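Local coordinates for putative membrane anchored protein (Corynebacterium diphtheriae, PDB 3LSO) that is of unknown function but is probably held at the cell membrane by a transmembrane helix, carrying an elongated body of beta strands and loops with no helices, at residues Gly301-Gly305 and Lys321-Ser325; Gly425-Met431 and Ser445-Phe451. One frame throughout, in Å; residues are numbered along the deposited sequence.

Contact 1. Residues Gly301-Gly305 and Lys321-Ser325; sequences GLING and KVSVS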
# COMPACT_ATOMS: atom_id res chain seq x y z
N GLY B 301 21.78 18.94 -1.35
CA GLY B 301 22.43 19.31 -0.11
C GLY B 301 22.74 18.11 0.74
O GLY B 301 22.54 16.97 0.31
N LEU B 302 23.26 18.37 1.93
CA LEU B 302 23.64 17.34 2.87
C LEU B 302 23.48 17.95 4.23
O LEU B 302 23.78 19.14 4.41
CB LEU B 302 25.12 16.98 2.72
CG LEU B 302 25.65 16.24 1.49
CD1 LEU B 302 27.16 16.50 1.25
CD2 LEU B 302 25.38 14.76 1.63
N ILE B 303 22.96 17.17 5.18
CA ILE B 303 23.02 17.53 6.59
C ILE B 303 23.69 16.38 7.32
O ILE B 303 23.32 15.23 7.14
CB ILE B 303 21.66 17.86 7.18
CG1 ILE B 303 21.79 18.10 8.68
CG2 ILE B 303 20.69 16.72 6.94
CD1 ILE B 303 20.72 19.01 9.25
N ASN B 304 24.71 16.71 8.12
CA ASN B 304 25.56 15.70 8.76
C ASN B 304 26.08 14.68 7.75
O ASN B 304 26.20 13.49 8.05
CB ASN B 304 24.85 15.01 9.92
CG ASN B 304 24.63 15.94 11.11
OD1 ASN B 304 25.24 16.99 11.20
ND2 ASN B 304 23.76 15.54 12.03
N GLY B 305 26.37 15.16 6.55
CA GLY B 305 26.95 14.32 5.50
C GLY B 305 26.03 13.36 4.75
O GLY B 305 26.51 12.51 3.99
N LYS B 321 25.29 20.67 17.42
CA LYS B 321 26.00 21.30 16.29
C LYS B 321 25.70 20.44 15.07
O LYS B 321 25.55 19.25 15.21
CB LYS B 321 27.52 21.38 16.53
CG LYS B 321 27.99 22.56 17.45
CD LYS B 321 29.50 22.51 17.88
CE LYS B 321 30.03 23.90 18.36
NZ LYS B 321 31.06 23.87 19.47
N VAL B 322 25.54 21.05 13.90
CA VAL B 322 25.32 20.27 12.67
C VAL B 322 26.16 20.82 11.52
O VAL B 322 26.50 22.00 11.50
CB VAL B 322 23.85 20.26 12.20
CG1 VAL B 322 22.94 19.72 13.27
CG2 VAL B 322 23.39 21.64 11.72
N SER B 323 26.47 19.97 10.55
CA SER B 323 27.23 20.41 9.41
C SER B 323 26.35 20.26 8.18
O SER B 323 25.69 19.23 7.98
CB SER B 323 28.46 19.56 9.26
OG SER B 323 28.07 18.27 8.86
N VAL B 324 26.35 21.28 7.36
CA VAL B 324 25.43 21.37 6.25
C VAL B 324 26.23 21.63 5.00
O VAL B 324 27.26 22.29 5.02
CB VAL B 324 24.43 22.53 6.45
CG1 VAL B 324 23.62 22.74 5.23
CG2 VAL B 324 23.53 22.23 7.62
N SER B 325 25.74 21.11 3.89
CA SER B 325 26.34 21.35 2.61
C SER B 325 25.20 21.70 1.67
O SER B 325 24.10 21.16 1.79
CB SER B 325 27.02 20.07 2.15
OG SER B 325 27.70 20.27 0.93
O HOH W 1 26.73 18.00 5.75
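This is an antiparallel strand pairing at the border of a four-stranded sheet: strand 298-303 is outermost within the chain and runs against 321-329, whose other neighbour is 410-417. The short axes lie 4.6 Å apart at 174°. L302 and S325 form the hydrogen-bonded pair, with L302 N to S325 O 2.9 Å and S325 N to L302 O 2.8 Å. I303 and V324 follow as a non-hydrogen-bonded pair. At N304 the chain leaves the strand with positive phi, a conformation asparagine tolerates well. Its N still donates to S323 O (2.7 Å), while its side chain stands in for the backbone carbonyl, S323 N reaching N304 OD1 at 3.3 Å. Water 1 bridges G305 N and S323 O (3.0 and 2.8 Å), and G305's positive phi suits glycine. G301 fits its place, because a CB there would clash with S325 O. I303, V322 and V324 carry branched apolar side chains onto F429 of strand 425-435. L302 and S325 meet on the other face, CB to CB 3.7 Å. The chemistry thus gives one apolar, buried face and a polar strand end closed by the N304 side chain, the main chain of S323 and water 1.

Contact 2. Residues Gly425-Met431 and Ser445-Phe451; sequences GIYMFQM and SIPETAF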
# COMPACT_ATOMS: atom_id res chain seq x y z
N GLY B 425 9.53 20.69 15.42
CA GLY B 425 9.06 20.82 14.05
C GLY B 425 10.08 20.39 13.02
O GLY B 425 11.11 19.81 13.37
N ILE B 426 9.79 20.69 11.75
CA ILE B 426 10.65 20.35 10.65
C ILE B 426 11.27 21.63 10.06
O ILE B 426 10.59 22.64 9.86
CB ILE B 426 9.88 19.62 9.56
CG1 ILE B 426 9.45 18.24 10.03
CG2 ILE B 426 10.76 19.44 8.35
CD1 ILE B 426 8.54 17.49 9.04
N TYR B 427 12.56 21.57 9.76
CA TYR B 427 13.34 22.73 9.44
C TYR B 427 14.25 22.30 8.29
O TYR B 427 14.65 21.14 8.26
CB TYR B 427 14.17 23.13 10.65
CG TYR B 427 13.41 23.61 11.89
CD1 TYR B 427 13.09 24.96 12.08
CD2 TYR B 427 13.04 22.71 12.89
CE1 TYR B 427 12.40 25.40 13.22
CE2 TYR B 427 12.35 23.13 14.03
CZ TYR B 427 12.04 24.47 14.18
OH TYR B 427 11.36 24.87 15.32
N MSE B 428 14.53 23.20 7.34
CA MSE B 428 15.49 22.95 6.27
C MSE B 428 16.46 24.09 6.22
O MSE B 428 16.14 25.20 6.66
CB MSE B 428 14.81 22.97 4.91
CG MSE B 428 14.16 21.69 4.46
SE MSE B 428 13.00 22.13 2.97
CE MSE B 428 11.68 23.13 3.95
N PHE B 429 17.62 23.86 5.64
CA PHE B 429 18.47 24.98 5.28
C PHE B 429 18.14 25.49 3.88
O PHE B 429 17.56 24.77 3.05
CB PHE B 429 19.92 24.58 5.43
CG PHE B 429 20.31 24.32 6.84
CD1 PHE B 429 20.91 25.30 7.59
CD2 PHE B 429 20.02 23.10 7.44
CE1 PHE B 429 21.26 25.08 8.90
CE2 PHE B 429 20.38 22.87 8.78
CZ PHE B 429 20.99 23.86 9.50
N GLN B 430 18.50 26.74 3.60
CA GLN B 430 18.30 27.29 2.27
C GLN B 430 19.62 27.65 1.65
O GLN B 430 20.60 27.89 2.37
CB GLN B 430 17.45 28.55 2.36
CG GLN B 430 16.04 28.31 2.91
CD GLN B 430 15.23 29.59 3.02
OE1 GLN B 430 15.74 30.63 3.42
NE2 GLN B 430 13.96 29.51 2.66
N MSE B 431 19.65 27.73 0.33
CA MSE B 431 20.78 28.38 -0.37
C MSE B 431 20.32 29.74 -0.86
O MSE B 431 19.24 29.86 -1.46
CB MSE B 431 21.26 27.57 -1.57
CG MSE B 431 22.71 27.87 -2.00
SE MSE B 431 23.20 26.76 -3.52
CE MSE B 431 25.09 26.78 -3.30
N SER B 445 14.83 26.62 -0.39
CA SER B 445 14.76 25.55 0.60
C SER B 445 15.26 24.25 0.01
O SER B 445 14.82 23.86 -1.07
CB SER B 445 13.33 25.36 1.05
OG SER B 445 12.89 26.54 1.67
N ILE B 446 16.19 23.61 0.71
CA ILE B 446 16.80 22.39 0.21
C ILE B 446 16.31 21.25 1.08
O ILE B 446 16.75 21.10 2.22
CB ILE B 446 18.35 22.49 0.13
CG1 ILE B 446 18.74 23.45 -1.00
CG2 ILE B 446 18.98 21.15 -0.22
CD1 ILE B 446 20.16 23.79 -0.99
N PRO B 447 15.35 20.46 0.56
CA PRO B 447 14.77 19.38 1.37
C PRO B 447 15.80 18.35 1.75
O PRO B 447 15.52 17.53 2.59
CB PRO B 447 13.74 18.73 0.43
CG PRO B 447 13.49 19.72 -0.65
CD PRO B 447 14.74 20.56 -0.77
N GLU B 448 16.97 18.37 1.12
CA GLU B 448 17.98 17.36 1.46
C GLU B 448 18.75 17.77 2.72
O GLU B 448 19.61 17.01 3.19
CB GLU B 448 18.95 17.10 0.30
CG GLU B 448 18.34 16.38 -0.87
CD GLU B 448 17.39 17.24 -1.71
OE1 GLU B 448 17.14 18.43 -1.38
OE2 GLU B 448 16.87 16.72 -2.72
N THR B 449 18.43 18.94 3.27
CA THR B 449 19.04 19.38 4.50
C THR B 449 18.03 19.33 5.66
O THR B 449 18.33 19.77 6.78
CB THR B 449 19.66 20.80 4.36
OG1 THR B 449 18.63 21.81 4.28
CG2 THR B 449 20.56 20.86 3.10
N ALA B 450 16.85 18.79 5.41
CA ALA B 450 15.76 18.88 6.40
C ALA B 450 16.07 18.14 7.70
O ALA B 450 16.62 17.04 7.66
CB ALA B 450 14.47 18.34 5.81
N PHE B 451 15.70 18.72 8.84
CA PHE B 451 15.80 18.01 10.10
C PHE B 451 14.55 18.21 10.92
O PHE B 451 13.85 19.20 10.74
CB PHE B 451 17.06 18.44 10.87
CG PHE B 451 17.04 19.89 11.35
CD1 PHE B 451 16.49 20.23 12.58
CD2 PHE B 451 17.63 20.88 10.60
CE1 PHE B 451 16.49 21.51 13.02
CE2 PHE B 451 17.64 22.18 11.04
CZ PHE B 451 17.07 22.49 12.26
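The hairpin of strands 425-435 and 440-453 is interrupted here, because the second strand turns away from the first and returns three residues out of step. Y427 pairs with F451, whereas Q430 pairs with S445, so residues 447-449 are looped out through two overlapping type I turns, I446 to T449 and P447 to A450. Proline and a near-helical E448 fit such turns. Beyond the corner the pairing is regular: Y427 N donates to F451 O (2.9 Å) and F451 N to Y427 O (2.7 Å). Before it, I446 N donates to F429 O (2.9 Å). The gap is filled by T449, whose OG1 accepts from F429 N (2.7 Å) and donates to I446 O (2.9 Å), so one hydroxyl serves both strands where a regular carbonyl is missing. Beneath the turn, selenomethionine M428 lies against the looped residues, its SE 3.6 Å from P447 CA and its CG 3.6 Å from A450 CB; a long flexible side chain suits that irregular surface. On the side away from M428, Y427, F429 and F451 cluster. Y427 CB sits over the F451 ring, 3.7 Å from its centroid in a CH-pi contact, and F429 CE2 meets F451 CE2 at 3.6 Å, while Y427 OH bonds A423 O. Q430 NE2 bonds S445 OG only weakly (3.3 Å); their firmer partners are N343 and D289. A hairpin whose second strand turns a corner, with F429 and F451 packed on the facing sheet, is consistent with a beta-sandwich domain.

Overall arrangement
The two contacts lie about 10 Å apart between centres, in the same all-beta region in the C-terminal part of the modelled chain, and contact 1 closes before contact 2 opens. They belong to different sheets: 301-305 and 321-325 to the four-stranded antiparallel one, 425-431 and 445-451 to the larger mixed one. These sheets meet face to face, with V324 CG2 3.4 Å from F429 CE2 and I303 CD1 3.5 Å from T449 O, while G301 O approaches E448 CB at 3.6 Å. Just past residues 301-305, T308 is hydrogen-bonded to E448 and A450. An early strand pair and a late hairpin thus share one hydrophobic interior, closing this domain across more than a hundred residues.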